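Local structure of type III Pentaketide Synthase (Neurospora crassa, 3EUO) at the interface of chains A and B. The protein makes pentaketide products as a fungal type III polyketide synthase, an acyl-transferring enzyme of the chalcone/stilbene synthase family. Coordinates in Å, arbitrary orientation; residue numbers count along the deposited sequence, not the author numbering. Chains: chain A/B, Type III Pentaketide Synthase.

Contact 1: the interface of chains A and B. Residues chain A 111, 114, 139-140, 243, 245, 250; chain B 114-116, 139.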
# COMPACT_ATOMS: atom_id res chain seq x y z
N CYS A 111 -1.31 2.50 -8.91
CA CYS A 111 -0.08 1.83 -9.32
C CYS A 111 0.78 2.74 -10.19
O CYS A 111 1.79 2.30 -10.74
CB CYS A 111 -0.38 0.51 -10.04
SG CYS A 111 -1.27 0.74 -11.58
N SER A 114 4.63 6.55 -6.76
CA SER A 114 5.25 6.15 -5.50
C SER A 114 5.72 7.41 -4.80
O SER A 114 6.34 8.27 -5.43
CB SER A 114 6.44 5.23 -5.74
OG SER A 114 7.10 4.93 -4.52
N HIS A 139 -0.60 -0.88 -2.44
CA HIS A 139 0.35 -0.97 -3.54
C HIS A 139 0.36 -2.39 -4.09
O HIS A 139 -0.18 -3.30 -3.48
CB HIS A 139 1.75 -0.59 -3.06
CG HIS A 139 2.59 0.09 -4.10
ND1 HIS A 139 3.68 -0.50 -4.69
CD2 HIS A 139 2.48 1.32 -4.65
CE1 HIS A 139 4.22 0.34 -5.55
NE2 HIS A 139 3.51 1.45 -5.56
N GLY A 140 0.97 -2.58 -5.26
CA GLY A 140 1.26 -3.91 -5.78
C GLY A 140 0.18 -4.60 -6.61
O GLY A 140 0.42 -5.68 -7.15
N PHE A 243 3.62 -4.67 -13.58
CA PHE A 243 3.91 -3.26 -13.79
C PHE A 243 5.22 -3.03 -13.02
O PHE A 243 5.22 -2.91 -11.80
CB PHE A 243 2.75 -2.40 -13.24
CG PHE A 243 2.59 -1.05 -13.91
CD1 PHE A 243 2.84 -0.88 -15.27
CD2 PHE A 243 2.11 0.03 -13.18
CE1 PHE A 243 2.66 0.36 -15.88
CE2 PHE A 243 1.93 1.28 -13.78
CZ PHE A 243 2.20 1.45 -15.13
N VAL A 245 8.72 -1.37 -11.78
CA VAL A 245 9.36 -0.07 -11.55
C VAL A 245 10.59 0.10 -12.46
O VAL A 245 11.29 -0.87 -12.77
CB VAL A 245 9.71 0.17 -10.07
CG1 VAL A 245 11.00 -0.57 -9.66
CG2 VAL A 245 9.81 1.67 -9.79
N TRP A 250 6.87 2.98 -14.72
CA TRP A 250 6.60 1.55 -14.63
C TRP A 250 6.35 0.98 -16.02
O TRP A 250 5.63 1.57 -16.83
CB TRP A 250 5.39 1.26 -13.72
CG TRP A 250 5.62 1.58 -12.28
CD1 TRP A 250 5.92 0.70 -11.28
CD2 TRP A 250 5.58 2.88 -11.66
NE1 TRP A 250 6.07 1.37 -10.08
CE2 TRP A 250 5.86 2.71 -10.29
CE3 TRP A 250 5.31 4.18 -12.14
CZ2 TRP A 250 5.90 3.78 -9.39
CZ3 TRP A 250 5.36 5.25 -11.25
CH2 TRP A 250 5.65 5.04 -9.88
N SER B 114 9.03 -0.87 -5.23
CA SER B 114 7.74 -0.73 -5.87
C SER B 114 7.66 -1.83 -6.90
O SER B 114 8.62 -2.05 -7.64
CB SER B 114 7.60 0.63 -6.55
OG SER B 114 6.39 0.70 -7.30
N ALA B 115 6.53 -2.53 -6.95
CA ALA B 115 6.39 -3.68 -7.83
C ALA B 115 4.93 -4.09 -7.96
O ALA B 115 4.14 -3.87 -7.04
CB ALA B 115 7.20 -4.86 -7.29
N ASN B 116 4.59 -4.66 -9.10
CA ASN B 116 3.28 -5.24 -9.32
C ASN B 116 3.48 -6.54 -10.10
O ASN B 116 3.96 -6.48 -11.25
CB ASN B 116 2.35 -4.31 -10.11
CG ASN B 116 2.31 -2.90 -9.55
OD1 ASN B 116 3.21 -2.09 -9.80
ND2 ASN B 116 1.26 -2.60 -8.81
N HIS B 139 1.84 1.41 1.40
CA HIS B 139 2.84 2.29 0.79
C HIS B 139 2.71 3.69 1.38
O HIS B 139 1.73 4.01 2.05
CB HIS B 139 2.63 2.35 -0.74
CG HIS B 139 3.89 2.55 -1.53
ND1 HIS B 139 4.17 3.72 -2.20
CD2 HIS B 139 4.94 1.72 -1.78
CE1 HIS B 139 5.33 3.61 -2.82
NE2 HIS B 139 5.82 2.41 -2.58
O HOH W 1 9.16 -3.56 -9.92
O HOH W 2 1.24 -0.46 -7.13
O HOH W 3 3.22 0.68 -8.99
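A:His139 and B:His139 meet face to face at the dimer interface of this chalcone synthase-like enzyme. Their imidazole centroids lie 3.9 Å apart and the planes differ by 9°, which defines a stack. Each ring puts its CD2 over the centre of the other, while water 2 lies over the opposite face of A:His139. The outer edge of each ring approaches, in its plane, the partner chain's serine hydroxyl, OG of B:Ser114 or A:Ser114. The modelled CE1 is too close to that oxygen for a carbon, leaving the rotation of both rings doubtful.

B:Ser114 OG, anti to its backbone N (chi1 173°), is carried to the indole edge of A:Trp250. NE1 of A:Trp250 donates to this OG over 2.9 Å at 160°, almost within the ring plane.

B:Asn116 lies alongside A:Phe243, both side chains pointing the same way. An antiparallel bridge joins their backbones, with A:Phe243 N donating to B:Asn116 O at 3.0 Å. The modelled amide oxygen OD1 of B:Asn116 faces A:Phe243 O at 2.9 Å; two acceptors clash there, making the amide orientation doubtful. As built, OD1 binds water 3, which also reaches A:Cys111 O at 2.8 Å. Water 3 is linked to water 2, which joins B:Asn116 ND2, at 2.7 Å, to the backbone A:Gly140 N, at 2.8 Å.

Contact 2: the interface of chains A and B. Residues chain A 116-118; chain B 140, 238, 241-242, 244, 367-368.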
# COMPACT_ATOMS: atom_id res chain seq x y z
N ASN A 116 6.44 9.25 -0.52
CA ASN A 116 6.35 9.23 0.94
C ASN A 116 6.51 10.67 1.40
O ASN A 116 7.60 11.24 1.24
CB ASN A 116 7.46 8.37 1.57
CG ASN A 116 7.52 6.97 1.00
OD1 ASN A 116 8.11 6.75 -0.06
ND2 ASN A 116 6.94 6.01 1.71
N PRO A 117 5.44 11.28 1.94
CA PRO A 117 4.08 10.77 2.15
C PRO A 117 3.39 10.35 0.86
O PRO A 117 3.64 10.95 -0.20
CB PRO A 117 3.33 11.96 2.78
CG PRO A 117 4.40 12.88 3.28
CD PRO A 117 5.60 12.67 2.41
N GLY A 118 2.52 9.34 0.94
CA GLY A 118 1.72 8.90 -0.21
C GLY A 118 0.68 9.92 -0.62
O GLY A 118 0.38 10.86 0.14
N GLY B 140 3.72 4.52 1.14
CA GLY B 140 3.64 5.94 1.46
C GLY B 140 4.07 6.36 2.86
O GLY B 140 4.10 7.56 3.14
N GLU B 238 4.88 17.83 5.82
CA GLU B 238 5.19 16.99 4.65
C GLU B 238 6.63 17.16 4.18
O GLU B 238 7.32 16.17 3.87
CB GLU B 238 4.26 17.32 3.49
CG GLU B 238 2.81 17.07 3.78
CD GLU B 238 2.05 18.32 4.22
OE1 GLU B 238 2.69 19.32 4.62
OE2 GLU B 238 0.81 18.29 4.18
N LEU B 241 10.04 15.47 6.28
CA LEU B 241 10.43 14.07 6.31
C LEU B 241 9.79 13.39 5.12
O LEU B 241 8.59 13.50 4.89
CB LEU B 241 9.95 13.43 7.61
CG LEU B 241 10.45 12.04 7.94
CD1 LEU B 241 11.99 11.96 7.92
CD2 LEU B 241 9.91 11.60 9.29
N GLY B 242 10.61 12.70 4.33
CA GLY B 242 10.09 12.12 3.09
C GLY B 242 11.06 11.19 2.41
O GLY B 242 12.19 11.02 2.84
N ASP B 244 11.42 10.42 -1.71
CA ASP B 244 10.88 10.79 -3.03
C ASP B 244 11.35 9.83 -4.11
O ASP B 244 12.56 9.59 -4.25
CB ASP B 244 11.32 12.21 -3.42
CG ASP B 244 10.71 13.29 -2.53
OD1 ASP B 244 9.67 13.04 -1.89
OD2 ASP B 244 11.28 14.40 -2.50
N PRO B 367 7.32 9.56 7.52
CA PRO B 367 6.79 10.55 6.58
C PRO B 367 5.31 10.86 6.80
O PRO B 367 4.50 9.94 7.00
CB PRO B 367 7.03 9.89 5.22
CG PRO B 367 8.31 9.16 5.44
CD PRO B 367 8.20 8.59 6.83
N GLY B 368 4.97 12.14 6.77
CA GLY B 368 3.62 12.58 7.08
C GLY B 368 3.62 14.03 7.55
O GLY B 368 3.13 14.89 6.83
O HOH W 4 6.40 3.56 0.48
O HOH W 5 7.46 11.58 -2.25
O HOH W 6 8.47 13.60 0.38
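A:Pro117 presses the CG side of its ring against B:Gly368, and is joined to A:Asn116 by a cis peptide bond. A cis-proline turn crossing the dimer interface is characteristic of chalcone synthase-like enzymes, in which the residue just before the proline reaches into the partner's active-site cavity. A:Asn116 occupies that position and probably borders the cavity of chain B. B:Pro367 and B:Gly368 belong to the family's FGPG signature loop.

Van der Waals packing is carried by the proline ring and the cis peptide. A:Pro117 CG approaches B:Gly368 CA at 3.9 Å. Looser is the contact of A:Pro117 CD with a carbonyl oxygen, B:Leu241 O, at 4.0 Å. B:Pro367 CB packs against the cis peptide, 3.9 Å from A:Pro117 N.

Direct polar contact is slight: A:Gly118 N donates weakly to B:Gly140 O, with an angle of 129° at the hydrogen.

Water supplies most of the polar links. The side chain of A:Asn116 has CG anti to its carbonyl carbon (chi1 -53°), which directs the amide toward B:Gly140; there, as modelled, water 4 connects A:Asn116 ND2, at 2.8 Å, with the backbone nitrogen of B:Gly140. The asparagine's backbone is tied instead to the carboxylate of B:Asp244. Its OD1 binds water 6 at 2.6 Å, which reaches the carbonyl A:Asn116 O at 2.7 Å, while water 5 joins the same OD1, again at 2.7 Å, to A:Asn116 N.

The C-alpha centres of contact 1 and contact 2 are about 16 Å apart, and contact 2 partly overlaps the two-fold twin of contact 1. Asn116 takes part in both, from chain B in contact 1 and from chain A in contact 2; Gly140 and strand 241-246 recur with the chains exchanged. The segment around 114-117 of each chain therefore lies near strand 241-246 of its partner. The reciprocal exchange fits a homodimer of the kind usual in the family, in which the cis-proline segment of one subunit probably helps shape the other's active-site region near Cys143, the family's catalytic cysteine.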